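Local coordinates for protein catalase (Bacillus pumilus, PDB 4QOL) that breaks down hydrogen peroxide to water and oxygen at a haem iron and also shows peroxidase-like reactivity toward phenolic substrates, at residues D110-A115 with A189-M194; N130-F135 with T179-D184; E173-L178 with N420-A425. All blocks are in the same frame, centred on the assembly; numbering follows the deposited sequence.

Contact 1: residues D110-A115 with A189-M194; sequences DPRGFA and ANYAEM. With HEM (protoporphyrin IX containing Fe), chain E.
Asp110 begins the segment by lending its backbone carbonyl to the side chain two residues on: Arg112 NH1 reaches Asp110 O at 2.8 Å, in the plane of the guanidinium but above the carbonyl plane. Arg112 follows, its chain bent at chi2 (53°), so that the aliphatic root faces segment 189-194 while the charged end curls back. That end is met by carbonyl oxygens: besides Asp110 O, NH1 also donates to Leu108 O and NH2 to Glu106 O, carbonyls whose dipoles would probably stabilise the buried positive charge. The root does the touching. Arg112 CB lies 3.5 Å from Met194 SD, the two chains crossing nearly at right angles, and Arg112 CG comes in the plane of the Tyr191 ring at its edge, 4.0 Å from CE1, while the hydroxyl of that ring is bonded to Glu106 OE2.

At Gly113 the chain becomes strand 113-120 of the antiparallel barrel characteristic of haem catalases, and one side of it now faces the porphyrin. Gly113 CA is 3.4 Å from methyl CMD of the haem, and a beta carbon placed here would clash with that methyl, so glycine lets the strand run this close. Phe114 carries its ring to segment 189-194: CG is anti to the backbone N (chi1 -162°), and CD2 meets Met194 CE at 3.8 Å. Met194 is extended from the backbone to its sulfur, then bends at chi3 (80°), which brings CE to the ring obliquely. Trp218 stacks on Phe114, and Trp259 meets it edge-to-face. Finally Ala115 CB rests 3.9 Å from propionate oxygen O1D of the haem.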
loop_
_atom_site.group_PDB
_atom_site.type_symbol
_atom_site.label_atom_id
_atom_site.label_comp_id
_atom_site.label_asym_id
_atom_site.label_seq_id
_atom_site.Cartn_x
_atom_site.Cartn_y
_atom_site.Cartn_z
ATOM N N ASP A 110 29.235 13.309 2.630
ATOM C CA ASP A 110 28.418 12.459 1.709
ATOM C C ASP A 110 28.650 13.016 0.321
ATOM O O ASP A 110 28.779 14.227 0.175
ATOM C CB ASP A 110 26.901 12.592 2.030
ATOM C CG ASP A 110 26.201 11.271 2.432
ATOM O OD1 ASP A 110 26.800 10.164 2.439
ATOM O OD2 ASP A 110 25.010 11.373 2.952
ATOM N N PRO A 111 28.552 12.168 -0.714
ATOM C CA PRO A 111 28.189 12.766 -2.040
ATOM C C PRO A 111 26.904 13.576 -1.912
ATOM O O PRO A 111 26.128 13.384 -0.958
ATOM C CB PRO A 111 27.987 11.566 -2.916
ATOM C CG PRO A 111 28.583 10.425 -2.176
ATOM C CD PRO A 111 28.361 10.719 -0.746
ATOM N N ARG A 112 26.740 14.539 -2.787
ATOM C CA ARG A 112 25.476 15.177 -2.955
ATOM C C ARG A 112 24.819 14.796 -4.262
ATOM O O ARG A 112 25.462 14.816 -5.317
ATOM C CB ARG A 112 25.667 16.693 -2.945
ATOM C CG ARG A 112 25.485 17.377 -1.569
ATOM C CD ARG A 112 26.320 16.790 -0.458
ATOM N NE ARG A 112 26.113 17.482 0.853
ATOM C CZ ARG A 112 26.698 17.066 1.958
ATOM N NH1 ARG A 112 27.500 16.031 1.928
ATOM N NH2 ARG A 112 26.463 17.659 3.111
ATOM N N GLY A 113 23.513 14.545 -4.192
ATOM C CA GLY A 113 22.744 14.342 -5.425
ATOM C C GLY A 113 22.493 15.619 -6.162
ATOM O O GLY A 113 22.326 16.680 -5.563
ATOM N N PHE A 114 22.393 15.475 -7.455
ATOM C CA PHE A 114 22.260 16.569 -8.398
ATOM C C PHE A 114 21.435 16.010 -9.553
ATOM O O PHE A 114 21.938 15.553 -10.565
ATOM C CB PHE A 114 23.655 17.000 -8.869
ATOM C CG PHE A 114 23.718 18.361 -9.510
ATOM C CD1 PHE A 114 22.842 18.751 -10.508
ATOM C CD2 PHE A 114 24.732 19.242 -9.139
ATOM C CE1 PHE A 114 22.945 20.009 -11.108
ATOM C CE2 PHE A 114 24.852 20.482 -9.726
ATOM C CZ PHE A 114 23.956 20.874 -10.721
ATOM N N ALA A 115 20.110 16.032 -9.363
ATOM C CA ALA A 115 19.153 15.357 -10.278
ATOM C C ALA A 115 18.380 16.379 -11.089
ATOM O O ALA A 115 17.737 17.238 -10.513
ATOM C CB ALA A 115 18.172 14.491 -9.473
ATOM N N ALA A 189 29.712 23.439 0.736
ATOM C CA ALA A 189 29.234 24.478 1.624
ATOM C C ALA A 189 27.715 24.586 1.591
ATOM O O ALA A 189 27.066 25.009 2.611
ATOM C CB ALA A 189 29.871 25.810 1.286
ATOM N N ASN A 190 27.165 24.325 0.413
ATOM C CA ASN A 190 25.736 24.332 0.186
ATOM C C ASN A 190 25.490 23.730 -1.251
ATOM O O ASN A 190 26.411 23.248 -1.865
ATOM C CB ASN A 190 25.191 25.772 0.319
ATOM C CG ASN A 190 25.890 26.740 -0.607
ATOM O OD1 ASN A 190 25.863 26.568 -1.828
ATOM N ND2 ASN A 190 26.524 27.806 -0.042
ATOM N N TYR A 191 24.250 23.707 -1.704
ATOM C CA TYR A 191 23.948 23.083 -2.974
ATOM C C TYR A 191 24.295 23.958 -4.177
ATOM O O TYR A 191 24.455 23.447 -5.259
ATOM C CB TYR A 191 22.453 22.719 -3.038
ATOM C CG TYR A 191 21.967 21.686 -2.043
ATOM C CD1 TYR A 191 22.673 20.504 -1.819
ATOM C CD2 TYR A 191 20.793 21.890 -1.328
ATOM C CE1 TYR A 191 22.202 19.540 -0.932
ATOM C CE2 TYR A 191 20.305 20.965 -0.447
ATOM C CZ TYR A 191 21.015 19.781 -0.216
ATOM O OH TYR A 191 20.528 18.871 0.676
ATOM N N ALA A 192 24.440 25.281 -3.975
ATOM C CA ALA A 192 24.739 26.214 -5.092
ATOM C C ALA A 192 26.225 26.256 -5.438
ATOM O O ALA A 192 26.615 26.308 -6.598
ATOM C CB ALA A 192 24.263 27.620 -4.752
ATOM N N GLU A 193 27.073 26.131 -4.433
ATOM C CA GLU A 193 28.541 26.273 -4.638
ATOM C C GLU A 193 29.179 24.896 -4.736
ATOM O O GLU A 193 30.025 24.490 -3.927
ATOM C CB GLU A 193 29.128 27.089 -3.470
ATOM C CG GLU A 193 28.625 28.528 -3.418
ATOM C CD GLU A 193 29.182 29.308 -2.237
ATOM O OE1 GLU A 193 28.441 29.565 -1.250
ATOM O OE2 GLU A 193 30.359 29.677 -2.295
ATOM N N MET A 194 28.692 24.125 -5.712
ATOM C CA MET A 194 28.885 22.691 -5.764
ATOM C C MET A 194 28.961 22.241 -7.212
ATOM O O MET A 194 28.253 22.786 -8.060
ATOM C CB MET A 194 27.658 22.041 -5.108
ATOM C CG MET A 194 27.705 20.572 -4.973
ATOM S SD MET A 194 26.235 19.904 -4.112
ATOM C CE MET A 194 24.982 19.881 -5.393
HETATM C CHA HEM E . 18.129 8.201 -5.523
HETATM C CHB HEM E . 19.277 3.583 -6.468
HETATM C CHC HEM E . 23.780 5.097 -7.961
HETATM C CHD HEM E . 22.214 9.671 -7.643
HETATM C C1A HEM E . 18.075 6.819 -5.619
HETATM C C2A HEM E . 16.977 5.999 -5.205
HETATM C C3A HEM E . 17.302 4.705 -5.475
HETATM C C4A HEM E . 18.584 4.721 -6.053
HETATM C CMA HEM E . 16.525 3.428 -5.339
HETATM C CAA HEM E . 15.700 6.524 -4.633
HETATM C CBA HEM E . 14.965 7.210 -5.804
HETATM C CGA HEM E . 13.590 7.623 -5.436
HETATM O O1A HEM E . 12.991 8.405 -6.202
HETATM O O2A HEM E . 13.000 7.125 -4.450
HETATM C C1B HEM E . 20.620 3.651 -6.933
HETATM C C2B HEM E . 21.354 2.478 -7.298
HETATM C C3B HEM E . 22.606 2.870 -7.694
HETATM C C4B HEM E . 22.638 4.338 -7.629
HETATM C CMB HEM E . 20.804 1.075 -7.244
HETATM C CAB HEM E . 23.721 2.064 -8.194
HETATM C CBB HEM E . 23.493 0.807 -8.582
HETATM C C1C HEM E . 23.735 6.490 -8.008
HETATM C C2C HEM E . 24.650 7.259 -8.690
HETATM C C3C HEM E . 24.222 8.546 -8.577
HETATM C C4C HEM E . 22.987 8.568 -7.889
HETATM C CMC HEM E . 25.920 6.723 -9.316
HETATM C CAC HEM E . 24.806 9.673 -9.222
HETATM C CBC HEM E . 25.478 9.455 -10.339
HETATM C C1D HEM E . 20.958 9.585 -7.025
HETATM C C2D HEM E . 20.191 10.786 -6.694
HETATM C C3D HEM E . 19.067 10.408 -6.078
HETATM C C4D HEM E . 19.144 8.951 -6.047
HETATM C CMD HEM E . 20.673 12.172 -7.004
HETATM C CAD HEM E . 17.949 11.280 -5.563
HETATM C CBD HEM E . 17.071 11.622 -6.787
HETATM C CGD HEM E . 16.000 12.515 -6.233
HETATM O O1D HEM E . 16.278 13.701 -6.099
HETATM O O2D HEM E . 14.862 12.073 -5.918
HETATM N NA HEM E . 19.072 6.015 -6.180
HETATM N NB HEM E . 21.434 4.700 -7.155
HETATM N NC HEM E . 22.685 7.276 -7.586
HETATM N ND HEM E . 20.305 8.498 -6.628
HETATM FE FE HEM E . 20.853 6.676 -6.882
#

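Contact 2: residues N130-F135 with T179-D184; sequences NNLPIF and TWLFSD. With HEM (protoporphyrin IX containing Fe), chain E.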
loop_
_atom_site.group_PDB
_atom_site.type_symbol
_atom_site.label_atom_id
_atom_site.label_comp_id
_atom_site.label_asym_id
_atom_site.label_seq_id
_atom_site.Cartn_x
_atom_site.Cartn_y
_atom_site.Cartn_z
ATOM N N ASN A 130 25.452 13.198 -9.432
ATOM C CA ASN A 130 25.962 13.579 -8.120
ATOM C C ASN A 130 26.974 14.689 -8.294
ATOM O O ASN A 130 27.444 14.908 -9.426
ATOM C CB ASN A 130 26.686 12.387 -7.424
ATOM C CG ASN A 130 25.786 11.483 -6.618
ATOM O OD1 ASN A 130 24.647 11.800 -6.256
ATOM N ND2 ASN A 130 26.365 10.332 -6.233
ATOM N N ASN A 131 27.388 15.338 -7.248
ATOM C CA ASN A 131 28.528 16.305 -7.352
ATOM C C ASN A 131 29.825 15.638 -7.735
ATOM O O ASN A 131 30.467 16.037 -8.720
ATOM C CB ASN A 131 28.696 17.167 -6.074
ATOM C CG ASN A 131 29.120 16.375 -4.847
ATOM O OD1 ASN A 131 28.720 15.233 -4.673
ATOM N ND2 ASN A 131 29.898 17.022 -3.959
ATOM N N LEU A 132 30.232 14.602 -6.990
ATOM C CA LEU A 132 31.459 13.931 -7.316
ATOM C C LEU A 132 31.315 13.128 -8.649
ATOM O O LEU A 132 30.275 12.549 -8.919
ATOM C CB LEU A 132 31.898 12.998 -6.180
ATOM C CG LEU A 132 31.909 13.659 -4.818
ATOM C CD1 LEU A 132 32.291 12.649 -3.758
ATOM C CD2 LEU A 132 32.885 14.837 -4.761
ATOM N N PRO A 133 32.397 13.007 -9.398
ATOM C CA PRO A 133 32.254 12.481 -10.779
ATOM C C PRO A 133 32.469 10.985 -10.985
ATOM O O PRO A 133 32.354 10.493 -12.195
ATOM C CB PRO A 133 33.336 13.244 -11.566
ATOM C CG PRO A 133 34.401 13.422 -10.559
ATOM C CD PRO A 133 33.658 13.731 -9.260
ATOM N N ILE A 134 32.727 10.270 -9.908
ATOM C CA ILE A 134 32.902 8.821 -9.901
ATOM C C ILE A 134 32.077 8.190 -8.820
ATOM O O ILE A 134 31.379 8.866 -8.085
ATOM C CB ILE A 134 34.363 8.426 -9.721
ATOM C CG1 ILE A 134 34.938 9.098 -8.489
ATOM C CG2 ILE A 134 35.182 8.860 -10.914
ATOM C CD1 ILE A 134 36.235 8.533 -8.106
ATOM N N PHE A 135 32.130 6.869 -8.714
ATOM C CA PHE A 135 31.424 6.171 -7.680
ATOM C C PHE A 135 32.298 5.152 -6.954
ATOM O O PHE A 135 33.393 4.830 -7.394
ATOM C CB PHE A 135 30.156 5.484 -8.250
ATOM C CG PHE A 135 29.031 5.454 -7.317
ATOM C CD1 PHE A 135 28.478 6.619 -6.865
ATOM C CD2 PHE A 135 28.497 4.255 -6.870
ATOM C CE1 PHE A 135 27.452 6.630 -5.937
ATOM C CE2 PHE A 135 27.440 4.229 -5.976
ATOM C CZ PHE A 135 26.874 5.415 -5.552
ATOM N N THR A 179 39.090 8.846 -2.147
ATOM C CA THR A 179 40.065 9.930 -2.276
ATOM C C THR A 179 39.453 11.309 -2.613
ATOM O O THR A 179 40.030 12.352 -2.242
ATOM C CB THR A 179 41.147 9.541 -3.312
ATOM O OG1 THR A 179 41.739 8.293 -2.894
ATOM C CG2 THR A 179 42.205 10.601 -3.473
ATOM N N TRP A 180 38.270 11.318 -3.258
ATOM C CA TRP A 180 37.477 12.523 -3.387
ATOM C C TRP A 180 36.594 12.826 -2.179
ATOM O O TRP A 180 36.556 13.944 -1.724
ATOM C CB TRP A 180 36.532 12.414 -4.637
ATOM C CG TRP A 180 37.135 12.500 -5.936
ATOM C CD1 TRP A 180 37.901 11.549 -6.573
ATOM C CD2 TRP A 180 36.979 13.566 -6.885
ATOM N NE1 TRP A 180 38.186 11.951 -7.796
ATOM C CE2 TRP A 180 37.678 13.198 -8.023
ATOM C CE3 TRP A 180 36.371 14.810 -6.850
ATOM C CZ2 TRP A 180 37.755 14.010 -9.174
ATOM C CZ3 TRP A 180 36.462 15.620 -8.002
ATOM C CH2 TRP A 180 37.133 15.216 -9.115
ATOM N N LEU A 181 35.884 11.805 -1.704
ATOM C CA LEU A 181 34.925 11.945 -0.599
ATOM C C LEU A 181 35.585 12.423 0.692
ATOM O O LEU A 181 34.935 13.134 1.479
ATOM C CB LEU A 181 34.250 10.618 -0.335
ATOM C CG LEU A 181 33.101 10.654 0.673
ATOM C CD1 LEU A 181 31.997 11.632 0.295
ATOM C CD2 LEU A 181 32.520 9.229 0.850
ATOM N N PHE A 182 36.869 12.056 0.930
ATOM C CA PHE A 182 37.491 12.506 2.187
ATOM C C PHE A 182 38.382 13.724 1.980
ATOM O O PHE A 182 39.001 14.181 2.925
ATOM C CB PHE A 182 38.189 11.342 2.889
ATOM C CG PHE A 182 37.253 10.439 3.566
ATOM C CD1 PHE A 182 36.865 10.694 4.863
ATOM C CD2 PHE A 182 36.675 9.377 2.910
ATOM C CE1 PHE A 182 35.945 9.894 5.497
ATOM C CE2 PHE A 182 35.763 8.542 3.572
ATOM C CZ PHE A 182 35.431 8.780 4.869
ATOM N N SER A 183 38.390 14.289 0.764
ATOM C CA SER A 183 38.761 15.742 0.609
ATOM C C SER A 183 37.693 16.589 1.226
ATOM O O SER A 183 36.645 16.068 1.666
ATOM C CB SER A 183 38.962 16.157 -0.843
ATOM O OG SER A 183 37.733 16.359 -1.539
ATOM N N ASP A 184 37.907 17.883 1.333
ATOM C CA ASP A 184 36.840 18.660 1.933
ATOM C C ASP A 184 35.627 18.733 0.987
ATOM O O ASP A 184 34.541 19.204 1.382
ATOM C CB ASP A 184 37.301 20.059 2.347
ATOM C CG ASP A 184 38.212 20.046 3.632
ATOM O OD1 ASP A 184 38.133 19.126 4.492
ATOM O OD2 ASP A 184 38.939 21.051 3.779
HETATM C CHA HEM E . 18.129 8.201 -5.523
HETATM C CHB HEM E . 19.277 3.583 -6.468
HETATM C CHC HEM E . 23.780 5.097 -7.961
HETATM C CHD HEM E . 22.214 9.671 -7.643
HETATM C C1A HEM E . 18.075 6.819 -5.619
HETATM C C2A HEM E . 16.977 5.999 -5.205
HETATM C C3A HEM E . 17.302 4.705 -5.475
HETATM C C4A HEM E . 18.584 4.721 -6.053
HETATM C CMA HEM E . 16.525 3.428 -5.339
HETATM C CAA HEM E . 15.700 6.524 -4.633
HETATM C CBA HEM E . 14.965 7.210 -5.804
HETATM C CGA HEM E . 13.590 7.623 -5.436
HETATM O O1A HEM E . 12.991 8.405 -6.202
HETATM O O2A HEM E . 13.000 7.125 -4.450
HETATM C C1B HEM E . 20.620 3.651 -6.933
HETATM C C2B HEM E . 21.354 2.478 -7.298
HETATM C C3B HEM E . 22.606 2.870 -7.694
HETATM C C4B HEM E . 22.638 4.338 -7.629
HETATM C CMB HEM E . 20.804 1.075 -7.244
HETATM C CAB HEM E . 23.721 2.064 -8.194
HETATM C CBB HEM E . 23.493 0.807 -8.582
HETATM C C1C HEM E . 23.735 6.490 -8.008
HETATM C C2C HEM E . 24.650 7.259 -8.690
HETATM C C3C HEM E . 24.222 8.546 -8.577
HETATM C C4C HEM E . 22.987 8.568 -7.889
HETATM C CMC HEM E . 25.920 6.723 -9.316
HETATM C CAC HEM E . 24.806 9.673 -9.222
HETATM C CBC HEM E . 25.478 9.455 -10.339
HETATM C C1D HEM E . 20.958 9.585 -7.025
HETATM C C2D HEM E . 20.191 10.786 -6.694
HETATM C C3D HEM E . 19.067 10.408 -6.078
HETATM C C4D HEM E . 19.144 8.951 -6.047
HETATM C CMD HEM E . 20.673 12.172 -7.004
HETATM C CAD HEM E . 17.949 11.280 -5.563
HETATM C CBD HEM E . 17.071 11.622 -6.787
HETATM C CGD HEM E . 16.000 12.515 -6.233
HETATM O O1D HEM E . 16.278 13.701 -6.099
HETATM O O2D HEM E . 14.862 12.073 -5.918
HETATM N NA HEM E . 19.072 6.015 -6.180
HETATM N NB HEM E . 21.434 4.700 -7.155
HETATM N NC HEM E . 22.685 7.276 -7.586
HETATM N ND HEM E . 20.305 8.498 -6.628
HETATM FE FE HEM E . 20.853 6.676 -6.882
#
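Pro133 lies over one face of the Trp180 indole, its CD 3.7 Å from the centroid of the six-membered ring and 14° off the normal, a clear CH-pi contact. The proline and the tryptophan meet tip to tip, with Pro133 CG 3.6 Å from Trp180 CH2. Ile134 shares that face but works at the other end of the indole: its side chain crosses nearly at right angles, and CD1 comes within 3.8 Å of Trp180 CD1. To get there, CG1 of Ile134 takes the crowded position between the backbone N and the carbonyl carbon (chi1 53°). Leu132 divides its two methyls, CD2 approaching Trp180 CE3 obliquely at 4.1 Å and CD1 meeting Leu181 CD1 at 4.2 Å.

The contact thus sets the loop leaving strand 123-130, a barrel strand, against the last turn of helix 175-181. Both ends of segment 130-135 touch the haem. Phe135 puts a ring face to methyl CMC, with CD1 at 3.5 Å. Asn130 brings CG to 3.3 Å from vinyl carbon CAC; it also touches His57, a placing consistent with the asparagine that accompanies the distal histidine in haem catalases.

Further out, the partners are themselves held. Trp180 CG stands anti to its carbonyl carbon, beside the backbone N; its ring meets that of His176, and Lys428 forms a cation-pi interaction with it. Where the helix ends, Ser183 OG bonds to Trp180 O at 2.7 Å, in the carbonyl plane, while Ser183 N makes a weak bond to the same oxygen; OG is also bonded to Glu185 N. On the loop side, Asn131 fixes the start through OD1, which accepts from Arg112 N, and its carbonyl oxygen is bonded to Ser197 OG.

Contact 3: residues E173-L178 with N420-A425; sequences ESTHML and NDFKQA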
loop_
_atom_site.group_PDB
_atom_site.type_symbol
_atom_site.label_atom_id
_atom_site.label_comp_id
_atom_site.label_asym_id
_atom_site.label_seq_id
_atom_site.Cartn_x
_atom_site.Cartn_y
_atom_site.Cartn_z
ATOM N N GLU A 173 38.043 -1.196 -5.679
ATOM C CA GLU A 173 37.628 -0.220 -6.674
ATOM C C GLU A 173 37.072 1.107 -6.088
ATOM O O GLU A 173 36.925 2.091 -6.835
ATOM C CB GLU A 173 36.628 -0.860 -7.649
ATOM C CG GLU A 173 35.299 -1.294 -7.036
ATOM C CD GLU A 173 35.307 -2.771 -6.719
ATOM O OE1 GLU A 173 36.302 -3.273 -6.076
ATOM O OE2 GLU A 173 34.320 -3.445 -7.049
ATOM N N SER A 174 36.780 1.109 -4.781
ATOM C CA SER A 174 36.291 2.286 -4.077
ATOM C C SER A 174 37.376 3.330 -3.785
ATOM O O SER A 174 37.089 4.446 -3.365
ATOM C CB SER A 174 35.672 1.862 -2.722
ATOM O OG SER A 174 36.632 1.280 -1.795
ATOM N N THR A 175 38.639 2.977 -4.046
ATOM C CA THR A 175 39.764 3.810 -3.597
ATOM C C THR A 175 39.751 5.215 -4.237
ATOM O O THR A 175 40.017 6.234 -3.553
ATOM C CB THR A 175 41.105 3.090 -3.916
ATOM O OG1 THR A 175 41.093 1.783 -3.330
ATOM C CG2 THR A 175 42.230 3.829 -3.388
ATOM N N HIS A 176 39.484 5.300 -5.535
ATOM C CA HIS A 176 39.365 6.602 -6.173
ATOM C C HIS A 176 38.244 7.458 -5.532
ATOM O O HIS A 176 38.485 8.611 -5.144
ATOM C CB HIS A 176 39.180 6.430 -7.690
ATOM C CG HIS A 176 39.348 7.698 -8.476
ATOM N ND1 HIS A 176 38.967 7.794 -9.811
ATOM C CD2 HIS A 176 39.889 8.892 -8.150
ATOM C CE1 HIS A 176 39.217 9.015 -10.239
ATOM N NE2 HIS A 176 39.771 9.703 -9.247
ATOM N N MET A 177 37.047 6.893 -5.367
ATOM C CA MET A 177 35.984 7.633 -4.768
ATOM C C MET A 177 36.321 8.166 -3.386
ATOM O O MET A 177 36.006 9.319 -3.053
ATOM C CB MET A 177 34.715 6.806 -4.702
ATOM C CG MET A 177 33.547 7.534 -4.070
ATOM S SD MET A 177 32.934 8.798 -5.198
ATOM C CE MET A 177 31.249 9.018 -4.581
ATOM N N LEU A 178 36.896 7.304 -2.586
ATOM C CA LEU A 178 37.180 7.688 -1.194
ATOM C C LEU A 178 38.219 8.814 -1.145
ATOM O O LEU A 178 38.245 9.689 -0.266
ATOM C CB LEU A 178 37.661 6.503 -0.427
ATOM C CG LEU A 178 36.611 5.402 -0.286
ATOM C CD1 LEU A 178 37.221 4.159 0.346
ATOM C CD2 LEU A 178 35.481 5.893 0.600
ATOM N N ASN A 420 42.029 -1.749 -12.878
ATOM C CA ASN A 420 42.969 -0.650 -12.579
ATOM C C ASN A 420 42.507 0.191 -11.390
ATOM O O ASN A 420 42.294 1.411 -11.528
ATOM C CB ASN A 420 43.135 0.267 -13.834
ATOM C CG ASN A 420 44.541 0.880 -13.962
ATOM O OD1 ASN A 420 44.971 1.377 -15.053
ATOM N ND2 ASN A 420 45.238 0.896 -12.881
ATOM N N ASP A 421 42.447 -0.434 -10.198
ATOM C CA ASP A 421 41.699 0.141 -9.044
ATOM C C ASP A 421 42.417 1.274 -8.356
ATOM O O ASP A 421 41.769 2.010 -7.634
ATOM C CB ASP A 421 41.384 -0.934 -7.985
ATOM C CG ASP A 421 40.354 -1.948 -8.453
ATOM O OD1 ASP A 421 39.523 -1.629 -9.345
ATOM O OD2 ASP A 421 40.353 -3.061 -7.890
ATOM N N PHE A 422 43.730 1.435 -8.599
ATOM C CA PHE A 422 44.561 2.390 -7.828
ATOM C C PHE A 422 45.153 3.578 -8.568
ATOM O O PHE A 422 45.464 4.589 -7.953
ATOM C CB PHE A 422 45.641 1.654 -7.042
ATOM C CG PHE A 422 45.138 0.498 -6.291
ATOM C CD1 PHE A 422 44.410 0.693 -5.129
ATOM C CD2 PHE A 422 45.301 -0.804 -6.744
ATOM C CE1 PHE A 422 43.936 -0.362 -4.404
ATOM C CE2 PHE A 422 44.769 -1.879 -6.040
ATOM C CZ PHE A 422 44.061 -1.649 -4.860
ATOM N N LYS A 423 45.292 3.486 -9.893
ATOM C CA LYS A 423 45.998 4.492 -10.607
ATOM C C LYS A 423 45.405 5.885 -10.525
ATOM O O LYS A 423 46.097 6.832 -10.213
ATOM C CB LYS A 423 46.173 4.076 -12.082
ATOM C CG LYS A 423 46.929 5.125 -12.863
ATOM C CD LYS A 423 47.391 4.630 -14.236
ATOM C CE LYS A 423 47.646 5.821 -15.143
ATOM N NZ LYS A 423 48.151 5.394 -16.482
ATOM N N GLN A 424 44.117 6.020 -10.851
ATOM C CA GLN A 424 43.507 7.346 -10.811
ATOM C C GLN A 424 43.401 7.925 -9.411
ATOM O O GLN A 424 43.410 9.148 -9.266
ATOM C CB GLN A 424 42.118 7.288 -11.480
ATOM C CG GLN A 424 42.200 7.028 -12.970
ATOM C CD GLN A 424 40.937 7.412 -13.692
ATOM O OE1 GLN A 424 39.925 7.730 -13.070
ATOM N NE2 GLN A 424 41.000 7.481 -15.052
ATOM N N ALA A 425 43.275 7.085 -8.379
ATOM C CA ALA A 425 43.288 7.559 -6.985
ATOM C C ALA A 425 44.634 8.233 -6.702
ATOM O O ALA A 425 44.662 9.256 -6.038
ATOM C CB ALA A 425 43.061 6.435 -6.026
HETATM O O HOH W 1 39.419 3.193 -7.503
HETATM O O HOH W 2 38.255 -4.469 -8.394
HETATM O O HOH W 3 38.583 0.947 -9.679
HETATM O O HOH W 4 41.726 11.468 -10.932
#
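The N-terminal parts of two helices meet here: 175-181, in the haem-binding part of the chain, and 423-431, the first of the helices that make up the C-terminal helical domain of this catalase. His176 is the centre of the packing. With CG anti to its backbone N (chi1 -167°), the imidazole presents one face to Gln424 CB, which stands 3.8 Å from the ring centroid and 21° off the normal. The Gln424 chain then extends past the ring, its amide plane almost perpendicular (88°) to the imidazole, leaving OE1 3.2 Å from His176 CE1. Each polar end has another partner: Gln424 OE1 is bonded to Thr284 N, and His176 ND1 to Thr282 O. NE2 donates weakly to water 4. An alanine in place of His176 would lose the imidazole face under Gln424 CB and the bond to Thr282 O, and would probably loosen the joint between the two helices. Ala425 CB presses on the backbone behind the ring, 3.7 Å from His176 CA, and touches Thr175 CG2 at 3.8 Å.

Water does the polar bridging. Water 1 accepts from His176 N at 2.9 Å and lies in hydrogen-bonding reach of both Glu173 O and Asp421 O. Water 2 donates to Asp421 OD2 at 2.6 Å and only weakly to Glu173 OE1. The two carboxylates would repel, with Glu173 OE1 and Asp421 OD2 4.4 Å apart, but Arg138 forms a salt bridge with Asp421 OD1 and probably eases this. Helix 453-466 packs against both segments, its Asn462 and Phe463 on Thr175 and its Ala466 on Ala425, while Leu178 leans on Trp165 and Met168 of helix 161-169.

In the fold
From the N terminus, the chain first lays down 110-115, entering the barrel, and then 130-135, leaving it beyond the next strand. Helix 175-181 comes later: its C-terminal end returns to 130-135 and closes contact 2, and ten residues or so further on 189-194 returns to 110-115 and closes contact 1, so the loop of contact 2 lies wholly within that of contact 1. Contact 3 starts within both loops, at 173-178, and closes only at 420-425; it therefore crosses each of them. Contacts 1 and 2 both border the haem, and helix 175-181, shared by contacts 2 and 3, joins that region to the C-terminal helices.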